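Local coordinates for protein endoglucanase family 5 (Clostridium acetobutylicum ATCC 824, PDB 6PZ7) that probably hydrolyses internal beta-glucosidic bonds of cellulose and related plant polysaccharides, acting as a broad-specificity endoglucanase of glycoside hydrolase family 5, at residues M222-S227 against D245-Q250; N274-S279 against S307-D312; S280-A285 against F326-R331. One frame throughout, in Å; residues are numbered along the deposited sequence.

Contact 1. Residues M222-S227 against D245-Q250; sequences MYAPYS and DALDGQ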
ATOM      1  N   MET A 222       7.102   1.131   5.436  1.00  6.41           N
ATOM      2  CA  MET A 222       8.140   1.420   6.422  1.00  6.64           C
ATOM      3  C   MET A 222       7.517   1.863   7.749  1.00  6.60           C
ATOM      4  O   MET A 222       7.224   3.052   7.974  1.00  7.32           O
ATOM      5  CB  MET A 222       9.090   2.478   5.871  1.00  7.26           C
ATOM      6  CG  MET A 222      10.343   2.667   6.736  1.00  9.90           C
ATOM      7  SD  MET A 222      11.623   3.756   6.132  1.00 11.71           S
ATOM      8  CE  MET A 222      10.940   5.316   6.625  1.00 13.12           C
ATOM      9  N   TYR A 223       7.373   0.906   8.646  1.00  6.67           N
ATOM     10  CA  TYR A 223       6.811   1.134   9.967  1.00  7.40           C
ATOM     11  C   TYR A 223       7.954   1.452  10.924  1.00  8.52           C
ATOM     12  O   TYR A 223       8.316   0.670  11.803  1.00 10.87           O
ATOM     13  CB  TYR A 223       6.020  -0.066  10.445  1.00  8.07           C
ATOM     14  CG  TYR A 223       4.758  -0.397   9.688  1.00  7.47           C
ATOM     15  CD1 TYR A 223       3.519  -0.144  10.237  1.00  7.60           C
ATOM     16  CD2 TYR A 223       4.794  -1.030   8.431  1.00  8.41           C
ATOM     17  CE1 TYR A 223       2.358  -0.513   9.592  1.00  8.42           C
ATOM     18  CE2 TYR A 223       3.624  -1.394   7.773  1.00  8.06           C
ATOM     19  CZ  TYR A 223       2.412  -1.139   8.364  1.00  7.11           C
ATOM     20  OH  TYR A 223       1.240  -1.517   7.766  1.00  8.38           O
ATOM     21  N   ALA A 224       8.545   2.581  10.726  1.00  7.71           N
ATOM     22  CA  ALA A 224       9.756   2.977  11.455  1.00  9.01           C
ATOM     23  C   ALA A 224       9.441   3.923  12.613  1.00  7.95           C
ATOM     24  O   ALA A 224       8.506   4.729  12.527  1.00  8.50           O
ATOM     25  CB  ALA A 224      10.727   3.686  10.504  1.00 10.44           C
ATOM     26  N   PRO A 225      10.250   3.892  13.676  1.00  7.85           N
ATOM     27  CA  PRO A 225      11.238   2.850  13.995  1.00  9.05           C
ATOM     28  C   PRO A 225      10.525   1.614  14.505  1.00  8.40           C
ATOM     29  O   PRO A 225       9.557   1.701  15.282  1.00  8.82           O
ATOM     30  CB  PRO A 225      12.088   3.494  15.092  1.00  8.90           C
ATOM     31  CG  PRO A 225      11.167   4.481  15.763  1.00  9.98           C
ATOM     32  CD  PRO A 225      10.142   4.904  14.738  1.00  8.86           C
ATOM     33  N   TYR A 226      11.004   0.449  14.076  1.00  9.44           N
ATOM     34  CA  TYR A 226      10.353  -0.828  14.339  1.00  9.76           C
ATOM     35  C   TYR A 226      10.000  -1.035  15.806  1.00  9.80           C
ATOM     36  O   TYR A 226       8.877  -1.454  16.151  1.00 10.05           O
ATOM     37  CB  TYR A 226      11.269  -1.958  13.853  1.00 12.03           C
ATOM     38  CG  TYR A 226      10.775  -3.342  14.212  1.00 14.58           C
ATOM     39  CD1 TYR A 226      11.224  -3.978  15.347  1.00 15.50           C
ATOM     40  CD2 TYR A 226       9.834  -3.986  13.416  1.00 15.99           C
ATOM     41  CE1 TYR A 226      10.772  -5.252  15.694  1.00 20.72           C
ATOM     42  CE2 TYR A 226       9.360  -5.259  13.759  1.00 20.01           C
ATOM     43  CZ  TYR A 226       9.840  -5.868  14.888  1.00 19.58           C
ATOM     44  OH  TYR A 226       9.384  -7.138  15.218  1.00 25.15           O
ATOM     45  N   SER A 227      10.948  -0.796  16.699  1.00 12.10           N
ATOM     46  CA  SER A 227      10.710  -1.145  18.090  0.66 13.22           C
ATOM     47  C   SER A 227       9.554  -0.348  18.685  1.00 12.29           C
ATOM     48  O   SER A 227       8.741  -0.894  19.440  1.00 14.69           O
ATOM     49  CB  SER A 227      11.996  -0.950  18.907  0.66 16.76           C
ATOM     50  OG  SER A 227      12.983  -1.909  18.522  0.66 19.58           O
ATOM     51  N   ASP A 245      16.927  11.865  13.981  1.00  9.85           N
ATOM     52  CA  ASP A 245      18.057  11.557  13.111  1.00  9.45           C
ATOM     53  C   ASP A 245      17.893  10.204  12.426  1.00  9.65           C
ATOM     54  O   ASP A 245      18.196  10.067  11.240  1.00  9.39           O
ATOM     55  CB  ASP A 245      19.331  11.521  13.946  1.00  9.38           C
ATOM     56  CG  ASP A 245      19.889  12.867  14.274  1.00 12.23           C
ATOM     57  OD1 ASP A 245      19.368  13.925  13.842  1.00 14.30           O
ATOM     58  OD2 ASP A 245      20.875  12.864  15.061  1.00 12.77           O
ATOM     59  N   ALA A 246      17.437   9.195  13.155  1.00  8.87           N
ATOM     60  CA  ALA A 246      17.325   7.865  12.553  1.00  9.72           C
ATOM     61  C   ALA A 246      16.255   7.856  11.470  1.00 10.12           C
ATOM     62  O   ALA A 246      16.437   7.286  10.375  1.00  9.77           O
ATOM     63  CB  ALA A 246      16.993   6.832  13.630  1.00 10.41           C
ATOM     64  N   LEU A 247      15.098   8.466  11.743  1.00  9.47           N
ATOM     65  CA  LEU A 247      14.028   8.464  10.760  1.00  9.48           C
ATOM     66  C   LEU A 247      14.387   9.311   9.553  1.00  8.63           C
ATOM     67  O   LEU A 247      14.129   8.918   8.409  1.00  9.38           O
ATOM     68  CB  LEU A 247      12.727   8.929  11.422  1.00  9.16           C
ATOM     69  CG  LEU A 247      11.506   8.968  10.502  1.00  8.95           C
ATOM     70  CD1 LEU A 247      11.255   7.701   9.773  1.00 13.92           C
ATOM     71  CD2 LEU A 247      10.290   9.375  11.305  1.00 12.39           C
ATOM     72  N   ASP A 248      14.980  10.469   9.770  1.00  9.35           N
ATOM     73  CA  ASP A 248      15.445  11.279   8.649  1.00 10.03           C
ATOM     74  C   ASP A 248      16.456  10.522   7.801  1.00 11.93           C
ATOM     75  O   ASP A 248      16.439  10.621   6.557  1.00 10.96           O
ATOM     76  CB  ASP A 248      16.059  12.595   9.139  1.00 12.00           C
ATOM     77  CG  ASP A 248      16.455  13.473   8.010  1.00 12.80           C
ATOM     78  OD1 ASP A 248      15.552  13.928   7.289  1.00 13.79           O
ATOM     79  OD2 ASP A 248      17.688  13.726   7.857  1.00 16.36           O
ATOM     80  N   GLY A 249      17.348   9.759   8.432  1.00  9.83           N
ATOM     81  CA  GLY A 249      18.291   8.949   7.671  1.00 11.30           C
ATOM     82  C   GLY A 249      17.585   7.939   6.774  1.00 10.87           C
ATOM     83  O   GLY A 249      17.986   7.724   5.618  1.00 10.98           O
ATOM     84  N   GLN A 250      16.535   7.291   7.279  1.00 10.12           N
ATOM     85  CA  GLN A 250      15.813   6.312   6.477  1.00  9.35           C
ATOM     86  C   GLN A 250      15.098   6.984   5.314  1.00  9.75           C
ATOM     87  O   GLN A 250      15.141   6.493   4.174  1.00 10.08           O
ATOM     88  CB  GLN A 250      14.827   5.564   7.372  1.00  9.95           C
ATOM     89  CG  GLN A 250      15.470   4.630   8.389  1.00 11.36           C
ATOM     90  CD  GLN A 250      14.505   4.194   9.437  1.00 13.90           C
ATOM     91  OE1 GLN A 250      13.708   4.986   9.943  1.00 14.14           O
ATOM     92  NE2 GLN A 250      14.553   2.928   9.781  1.00 20.00           N
TER
HETATM   93  O   HOH W   1      12.667   0.632  11.253  0.67  5.17           O

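Contact 2. Residues N274-S279 against S307-D312; sequences NKNNES and SAVGDD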
ATOM      1  N   ASN A 274      -1.040   1.093  19.229  1.00  8.78           N
ATOM      2  CA  ASN A 274      -1.467   1.738  20.463  1.00  8.96           C
ATOM      3  C   ASN A 274      -0.773   1.138  21.684  1.00  9.67           C
ATOM      4  O   ASN A 274      -1.094   0.030  22.109  1.00 11.31           O
ATOM      5  CB  ASN A 274      -2.985   1.610  20.572  1.00  9.92           C
ATOM      6  CG  ASN A 274      -3.525   2.245  21.839  1.00  9.89           C
ATOM      7  OD1 ASN A 274      -2.836   3.031  22.519  1.00 11.07           O
ATOM      8  ND2 ASN A 274      -4.769   1.930  22.170  1.00 10.64           N
ATOM      9  N   LYS A 275       0.119   1.902  22.292  1.00  9.91           N
ATOM     10  CA  LYS A 275       0.744   1.574  23.566  1.00 10.74           C
ATOM     11  C   LYS A 275       0.347   2.604  24.620  1.00 12.10           C
ATOM     12  O   LYS A 275       1.157   3.006  25.465  1.00 13.47           O
ATOM     13  CB  LYS A 275       2.260   1.495  23.443  1.00 11.63           C
ATOM     14  CG  LYS A 275       2.790   0.430  22.480  1.00 11.75           C
ATOM     15  CD  LYS A 275       4.311   0.558  22.290  1.00 12.57           C
ATOM     16  CE  LYS A 275       4.850  -0.598  21.461  1.00 12.14           C
ATOM     17  NZ  LYS A 275       6.238  -0.324  20.968  1.00 11.58           N
ATOM     18  N   ASN A 276      -0.892   3.077  24.585  1.00 11.22           N
ATOM     19  CA  ASN A 276      -1.367   4.115  25.501  1.00 13.10           C
ATOM     20  C   ASN A 276      -0.448   5.328  25.477  1.00 13.15           C
ATOM     21  O   ASN A 276      -0.065   5.878  26.526  1.00 14.69           O
ATOM     22  CB  ASN A 276      -1.497   3.592  26.944  1.00 15.95           C
ATOM     23  CG  ASN A 276      -2.755   2.831  27.188  1.00 25.69           C
ATOM     24  OD1 ASN A 276      -3.825   3.227  26.743  1.00 26.90           O
ATOM     25  ND2 ASN A 276      -2.642   1.721  27.911  1.00 29.95           N
ATOM     26  N   ASN A 277      -0.092   5.756  24.274  1.00 11.57           N
ATOM     27  CA  ASN A 277       1.045   6.650  24.068  1.00 11.29           C
ATOM     28  C   ASN A 277       0.766   7.596  22.909  1.00 10.18           C
ATOM     29  O   ASN A 277       1.625   7.832  22.055  1.00 10.91           O
ATOM     30  CB  ASN A 277       2.342   5.860  23.847  1.00 11.02           C
ATOM     31  CG  ASN A 277       2.283   4.995  22.601  1.00 10.45           C
ATOM     32  OD1 ASN A 277       1.217   4.576  22.150  1.00 10.44           O
ATOM     33  ND2 ASN A 277       3.450   4.666  22.068  1.00 10.77           N
ATOM     34  N   GLU A 278      -0.445   8.150  22.862  1.00 10.89           N
ATOM     35  CA  GLU A 278      -0.850   8.963  21.709  1.00 10.20           C
ATOM     36  C   GLU A 278       0.119  10.104  21.446  1.00 10.04           C
ATOM     37  O   GLU A 278       0.394  10.421  20.278  1.00  9.75           O
ATOM     38  CB  GLU A 278      -2.283   9.513  21.871  1.00 11.03           C
ATOM     39  CG  GLU A 278      -2.724  10.279  20.588  1.00 12.07           C
ATOM     40  CD  GLU A 278      -4.111  10.832  20.665  1.00 12.74           C
ATOM     41  OE1 GLU A 278      -4.743  10.764  21.750  1.00 17.67           O
ATOM     42  OE2 GLU A 278      -4.582  11.345  19.653  1.00 12.44           O
ATOM     43  N   SER A 279       0.649  10.744  22.493  1.00 11.28           N
ATOM     44  CA  SER A 279       1.537  11.881  22.285  0.52 10.88           C
ATOM     45  C   SER A 279       2.785  11.476  21.512  1.00 11.09           C
ATOM     46  O   SER A 279       3.223  12.181  20.598  1.00 11.13           O
ATOM     47  CB  SER A 279       1.927  12.466  23.639  0.52 12.85           C
ATOM     48  OG  SER A 279       0.778  12.854  24.350  0.52 12.72           O
ATOM     49  N   SER A 307      -8.141  -0.771  17.672  1.00 10.66           N
ATOM     50  CA  SER A 307      -7.653   0.373  18.443  1.00 11.21           C
ATOM     51  C   SER A 307      -7.486   0.093  19.926  1.00 12.76           C
ATOM     52  O   SER A 307      -7.290   1.038  20.693  1.00 14.92           O
ATOM     53  CB  SER A 307      -8.550   1.582  18.199  1.00 14.61           C
ATOM     54  OG  SER A 307      -9.880   1.304  18.608  1.00 19.50           O
ATOM     55  N   ALA A 308      -7.519  -1.164  20.342  1.00 12.09           N
ATOM     56  CA  ALA A 308      -7.199  -1.532  21.717  1.00 13.74           C
ATOM     57  C   ALA A 308      -5.700  -1.418  21.947  1.00 13.02           C
ATOM     58  O   ALA A 308      -4.950  -1.034  21.063  1.00 12.63           O
ATOM     59  CB  ALA A 308      -7.674  -2.958  21.966  1.00 17.75           C
ATOM     60  N   VAL A 309      -5.240  -1.733  23.139  1.00 14.86           N
ATOM     61  CA  VAL A 309      -3.837  -1.567  23.477  1.00 13.39           C
ATOM     62  C   VAL A 309      -3.035  -2.804  23.091  1.00 14.92           C
ATOM     63  O   VAL A 309      -3.409  -3.931  23.451  1.00 18.57           O
ATOM     64  CB  VAL A 309      -3.681  -1.255  24.980  1.00 16.58           C
ATOM     65  CG1 VAL A 309      -2.218  -1.207  25.352  1.00 17.10           C
ATOM     66  CG2 VAL A 309      -4.344   0.061  25.311  1.00 18.41           C
ATOM     67  N   GLY A 310      -1.929  -2.602  22.394  1.00 12.78           N
ATOM     68  CA  GLY A 310      -0.931  -3.640  22.209  1.00 14.09           C
ATOM     69  C   GLY A 310      -0.839  -4.137  20.780  1.00 13.40           C
ATOM     70  O   GLY A 310      -1.149  -3.439  19.817  1.00 11.36           O
ATOM     71  N   ASP A 311      -0.327  -5.357  20.651  1.00 13.63           N
ATOM     72  CA  ASP A 311       0.061  -5.934  19.376  1.00 11.66           C
ATOM     73  C   ASP A 311      -0.991  -5.717  18.298  1.00 11.04           C
ATOM     74  O   ASP A 311      -2.167  -6.045  18.477  1.00 11.90           O
ATOM     75  CB  ASP A 311       0.302  -7.432  19.573  1.00 14.72           C
ATOM     76  CG  ASP A 311       0.832  -8.114  18.333  1.00 25.70           C
ATOM     77  OD1 ASP A 311       1.773  -7.601  17.722  1.00 20.77           O
ATOM     78  OD2 ASP A 311       0.294  -9.180  17.965  1.00 35.46           O
ATOM     79  N   ASP A 312      -0.540  -5.184  17.176  1.00 10.37           N
ATOM     80  CA  ASP A 312      -1.309  -5.106  15.933  1.00  9.45           C
ATOM     81  C   ASP A 312      -2.473  -4.129  15.991  1.00  9.95           C
ATOM     82  O   ASP A 312      -3.363  -4.188  15.124  1.00 11.23           O
ATOM     83  CB  ASP A 312      -1.785  -6.508  15.478  1.00 12.66           C
ATOM     84  CG  ASP A 312      -2.149  -6.568  14.017  1.00 11.72           C
ATOM     85  OD1 ASP A 312      -1.409  -6.002  13.214  1.00 13.41           O
ATOM     86  OD2 ASP A 312      -3.178  -7.174  13.700  1.00 14.64           O
TER

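Contact 3. Residues S280-A285 against F326-R331; sequences SRASLA and FPKLVR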
ATOM      1  N   SER A 280       3.406  10.373  21.911  1.00 10.34           N
ATOM      2  CA  SER A 280       4.579   9.892  21.177  1.00 11.41           C
ATOM      3  C   SER A 280       4.224   9.505  19.753  1.00  9.52           C
ATOM      4  O   SER A 280       4.998   9.750  18.820  1.00  9.38           O
ATOM      5  CB  SER A 280       5.190   8.679  21.893  1.00  9.59           C
ATOM      6  OG  SER A 280       5.948   9.065  23.040  1.00 12.67           O
ATOM      7  N   ARG A 281       3.103   8.816  19.589  1.00  8.42           N
ATOM      8  CA  ARG A 281       2.688   8.421  18.250  1.00  8.56           C
ATOM      9  C   ARG A 281       2.455   9.631  17.362  1.00  7.69           C
ATOM     10  O   ARG A 281       2.813   9.616  16.181  1.00  7.83           O
ATOM     11  CB  ARG A 281       1.405   7.581  18.327  1.00  8.92           C
ATOM     12  CG  ARG A 281       1.561   6.244  19.056  1.00  8.71           C
ATOM     13  CD  ARG A 281       0.233   5.549  19.279  1.00  9.35           C
ATOM     14  NE  ARG A 281      -0.316   5.020  18.028  1.00  8.48           N
ATOM     15  CZ  ARG A 281      -1.579   4.653  17.861  1.00  8.28           C
ATOM     16  NH1 ARG A 281      -2.474   4.856  18.825  1.00  8.94           N
ATOM     17  NH2 ARG A 281      -1.959   4.100  16.713  1.00  8.35           N
ATOM     18  N   ALA A 282       1.862  10.697  17.917  1.00  8.85           N
ATOM     19  CA  ALA A 282       1.646  11.940  17.178  1.00  9.02           C
ATOM     20  C   ALA A 282       2.955  12.647  16.874  1.00  9.28           C
ATOM     21  O   ALA A 282       3.124  13.184  15.784  1.00  9.62           O
ATOM     22  CB  ALA A 282       0.687  12.848  17.954  1.00  9.74           C
ATOM     23  N   SER A 283       3.886  12.662  17.818  1.00  9.60           N
ATOM     24  CA  SER A 283       5.197  13.259  17.538  1.00 10.33           C
ATOM     25  C   SER A 283       5.896  12.546  16.387  1.00  8.64           C
ATOM     26  O   SER A 283       6.428  13.174  15.470  1.00  9.57           O
ATOM     27  CB  SER A 283       6.072  13.199  18.784  1.00 10.34           C
ATOM     28  OG  SER A 283       5.609  14.048  19.833  1.00 13.65           O
ATOM     29  N   LEU A 284       5.818  11.221  16.370  1.00  8.21           N
ATOM     30  CA  LEU A 284       6.398  10.437  15.285  1.00  7.84           C
ATOM     31  C   LEU A 284       5.714  10.768  13.975  1.00  7.94           C
ATOM     32  O   LEU A 284       6.366  11.027  12.959  1.00  7.94           O
ATOM     33  CB  LEU A 284       6.310   8.936  15.588  1.00  8.86           C
ATOM     34  CG  LEU A 284       6.606   8.008  14.402  1.00  7.50           C
ATOM     35  CD1 LEU A 284       8.017   8.213  13.855  1.00  8.90           C
ATOM     36  CD2 LEU A 284       6.423   6.558  14.851  1.00  9.36           C
ATOM     37  N   ALA A 285       4.374  10.727  13.960  1.00  7.94           N
ATOM     38  CA  ALA A 285       3.646  10.952  12.708  1.00  8.77           C
ATOM     39  C   ALA A 285       3.916  12.345  12.175  1.00  8.50           C
ATOM     40  O   ALA A 285       4.081  12.533  10.968  1.00  8.87           O
ATOM     41  CB  ALA A 285       2.149  10.742  12.915  1.00  9.36           C
ATOM     42  N   PHE A 326      -8.077   8.674  18.235  1.00  9.77           N
ATOM     43  CA  PHE A 326      -6.824   9.329  18.609  1.00 10.04           C
ATOM     44  C   PHE A 326      -6.793  10.669  17.880  1.00  9.77           C
ATOM     45  O   PHE A 326      -6.170  10.796  16.819  1.00 10.68           O
ATOM     46  CB  PHE A 326      -5.611   8.454  18.280  1.00  9.35           C
ATOM     47  CG  PHE A 326      -5.652   7.111  18.949  1.00  8.77           C
ATOM     48  CD1 PHE A 326      -5.422   6.981  20.307  1.00 10.89           C
ATOM     49  CD2 PHE A 326      -5.978   6.006  18.221  1.00 10.36           C
ATOM     50  CE1 PHE A 326      -5.525   5.705  20.900  1.00 11.48           C
ATOM     51  CE2 PHE A 326      -6.045   4.766  18.827  1.00 12.92           C
ATOM     52  CZ  PHE A 326      -5.818   4.625  20.120  1.00 12.90           C
ATOM     53  N   PRO A 327      -7.512  11.672  18.378  1.00 10.67           N
ATOM     54  CA  PRO A 327      -7.708  12.907  17.595  1.00 11.45           C
ATOM     55  C   PRO A 327      -6.445  13.704  17.406  1.00 11.63           C
ATOM     56  O   PRO A 327      -6.293  14.358  16.363  1.00 13.87           O
ATOM     57  CB  PRO A 327      -8.777  13.671  18.407  1.00 13.74           C
ATOM     58  CG  PRO A 327      -8.652  13.118  19.809  1.00 13.37           C
ATOM     59  CD  PRO A 327      -8.308  11.670  19.618  1.00 10.49           C
ATOM     60  N   LYS A 328      -5.527  13.694  18.355  1.00 11.01           N
ATOM     61  CA  LYS A 328      -4.277  14.432  18.168  1.00 11.96           C
ATOM     62  C   LYS A 328      -3.432  13.776  17.084  1.00 10.62           C
ATOM     63  O   LYS A 328      -2.868  14.452  16.213  1.00 10.52           O
ATOM     64  CB  LYS A 328      -3.534  14.451  19.484  1.00 12.57           C
ATOM     65  CG  LYS A 328      -2.161  15.079  19.490  1.00 23.31           C
ATOM     66  CD  LYS A 328      -1.502  14.859  20.851  1.00 33.97           C
ATOM     67  CE  LYS A 328      -0.122  15.464  20.909  1.00 24.87           C
ATOM     68  NZ  LYS A 328       0.337  15.624  22.361  1.00 39.94           N
ATOM     69  N   LEU A 329      -3.406  12.449  17.075  1.00  9.87           N
ATOM     70  CA  LEU A 329      -2.659  11.689  16.090  1.00  8.91           C
ATOM     71  C   LEU A 329      -3.219  11.910  14.698  1.00  8.41           C
ATOM     72  O   LEU A 329      -2.469  12.147  13.754  1.00  8.99           O
ATOM     73  CB  LEU A 329      -2.676  10.213  16.504  1.00  9.17           C
ATOM     74  CG  LEU A 329      -2.089   9.211  15.554  1.00  7.97           C
ATOM     75  CD1 LEU A 329      -0.640   9.525  15.147  1.00  9.35           C
ATOM     76  CD2 LEU A 329      -2.175   7.835  16.121  1.00  8.57           C
ATOM     77  N   VAL A 330      -4.541  11.822  14.531  0.75  9.33           N
ATOM     78  CA  VAL A 330      -5.081  12.016  13.193  0.75  9.59           C
ATOM     79  C   VAL A 330      -4.702  13.396  12.676  0.75  8.85           C
ATOM     80  O   VAL A 330      -4.312  13.558  11.511  0.75  8.57           O
ATOM     81  CB  VAL A 330      -6.604  11.776  13.161  0.75 13.90           C
ATOM     82  CG1 VAL A 330      -7.109  11.842  11.688  0.75 17.81           C
ATOM     83  CG2 VAL A 330      -6.987  10.440  13.758  0.75 13.98           C
ATOM     84  N   ARG A 331      -4.827  14.412  13.533  1.00 10.06           N
ATOM     85  CA  ARG A 331      -4.526  15.771  13.093  1.00 12.18           C
ATOM     86  C   ARG A 331      -3.063  15.909  12.663  1.00 12.35           C
ATOM     87  O   ARG A 331      -2.773  16.603  11.671  1.00 14.14           O
ATOM     88  CB  ARG A 331      -4.903  16.777  14.180  1.00 14.49           C
ATOM     89  CG  ARG A 331      -4.870  18.233  13.737  1.00 21.07           C
ATOM     90  CD  ARG A 331      -5.958  18.540  12.721  1.00 22.56           C
ATOM     91  NE  ARG A 331      -5.884  19.937  12.331  1.00 25.19           N
ATOM     92  CZ  ARG A 331      -6.748  20.535  11.524  1.00 20.64           C
ATOM     93  NH1 ARG A 331      -7.757  19.857  11.010  1.00 25.56           N
ATOM     94  NH2 ARG A 331      -6.590  21.816  11.247  1.00 28.50           N
TER

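Contact 1. Residues M222-S227 against D245-Q250
M222, A224, L247 and Q250 make a small, mostly apolar patch between the chain emerging from barrel strand 216-221 and the outer helix 241-259 that follows it. The loop leaves the C-terminal end of that strand, the end where family 5 enzymes carry their active site. The apolar part centres on M222. Its CG stands anti to the backbone N (chi1 -170°), and the turn at chi3 (82°) then brings the terminal methyl round, so that CE lies 4.0 Å from CD1 of L247. The same thioether passes beside the base of Q250, with SD 3.9 Å from Q250 CB. L247 CD1 is shared, because A224 CB approaches that methyl to 4.1 Å while M222 comes to it through CE.

The second kind of contact sets a methyl against an amide. Q250 extends beyond CG over A224, and its OE1 comes to 3.3 Å from A224 CB, a van der Waals contact with a polar oxygen.

The third kind is water-mediated. A water accepts from Y226 N at 3.3 Å and, weakly, from Q250 NE2 at the same distance. It thereby joins the first turn of helix 226-229, which follows the cis peptide bond before P225, to the helical segment.

Outside the pair, helix 278-294 completes the packing: L284, F287 and Y288 touch L247, and Y288 OH is hydrogen-bonded to M222 O.

With no direct hydrogen bond between the segments, van der Waals contacts and one water bridge, weak on the Q250 side, carry the contact. Loop and helix are therefore matched here mainly by non-directional packing.

Contact 2. Residues N274-S279 against S307-D312
N274 meets S307, A308, V309 and G310 through its backbone oxygen and its side-chain amide, and takes part in all three hydrogen bonds between the segments. Its O accepts from G310 N at 2.8 Å, with the C=O...N angle at 166°, nearly linear at the acceptor. G310 presents this N-H from a backbone with positive phi (112°). The N274 side chain, with CG anti to the backbone N (chi1 179°), reaches toward two successive carbonyls. ND2 donates to S307 O at 3.1 Å, approaching from above that carbonyl's plane, and more weakly to A308 O at 3.2 Å. The other end of the amide is used within its own loop: OD1 accepts from N276 N at 2.8 Å, forming an Asx turn that fixes the rotation of the group.

K275 turns from the facing loop, and its NZ is held by the carbonyls of F228, D231 and T235. Its backbone N donates to N277 OD1 at 2.9 Å, so a second asparagine side chain braces the turn.

N276 places its amide against V309, the two side chains crossing at about a right angle. OD1 of N276 lies 3.5 Å from V309 CG2, and N276 ND2 is equally close to that methyl.

N277 stands at the N-cap position of helix 278-294 but makes no capping bond; its ND2 goes instead to S236 O.

The chemistry is that of a small hydrogen-bonded junction at the surface, joining the loop after strand 265-270 to the loop after strand 298-303. One buried asparagine has both amide ends and its backbone oxygen engaged, while V309 lays its methyls against the amide of N276 and the N274 carbonyl.

Contact 3. Residues S280-A285 against F326-R331
F326, at the N-cap position before helix 327-334, offers one ring face to the guanidinium of R281. NH1 of R281 stands over the ring centre, 3.6 Å from F326 CE2. R281 CZ also lies over the face, 4.7 Å from the ring centroid. This is a cation-pi contact, and since the two planes are 74° apart, the guanidinium points an edge at the face. The arginine's NH2 is meanwhile hydrogen-bonded to S272 O.

K328, fully extended, lays its aliphatic chain beside A282, with CG 3.9 Å from A282 CB.

L329 comes next and divides its two methyls. CD2 lies over the centre of one guanidinium face, 3.7 Å from R281 CZ. CD1 rests against helix 278-294, touching R281 O at 3.6 Å and A285 CB at 3.8 Å. CG anti to the backbone N (chi1 174°) sends the branch toward that helix.

The short axes run parallel, 2° apart at a closest approach of 8.5 Å, with alanines at the interface. These outer helices of the barrel thus pair through leucine and alanine contacts plus one cation-pi contact, and the buried arginine is probably stabilised by the aromatic face together with its carbonyl partner.

How the contacts relate
Contacts 2 and 3 share helix 278-294, and contact 1 touches it through L284. The centres of contacts 2 and 3 are about 12 Å apart, and their segments alternate along the chain. E278, in the first turn of the shared helix, directs OE2 to the start of the other helix, 3.0 Å from L329 N, in a probable hydrogen bond. Contact 1 lies earlier in the chain, about 16 Å between centres from contact 3, with L284 CD1 3.6 Å from L247 CD2. Together they join neighbouring loops and outer helices of the eight-stranded TIM barrel. Contacts 1 and 2 involve loops after strands 216-221, 265-270 and 298-303, at the barrel end that holds the active site in this family.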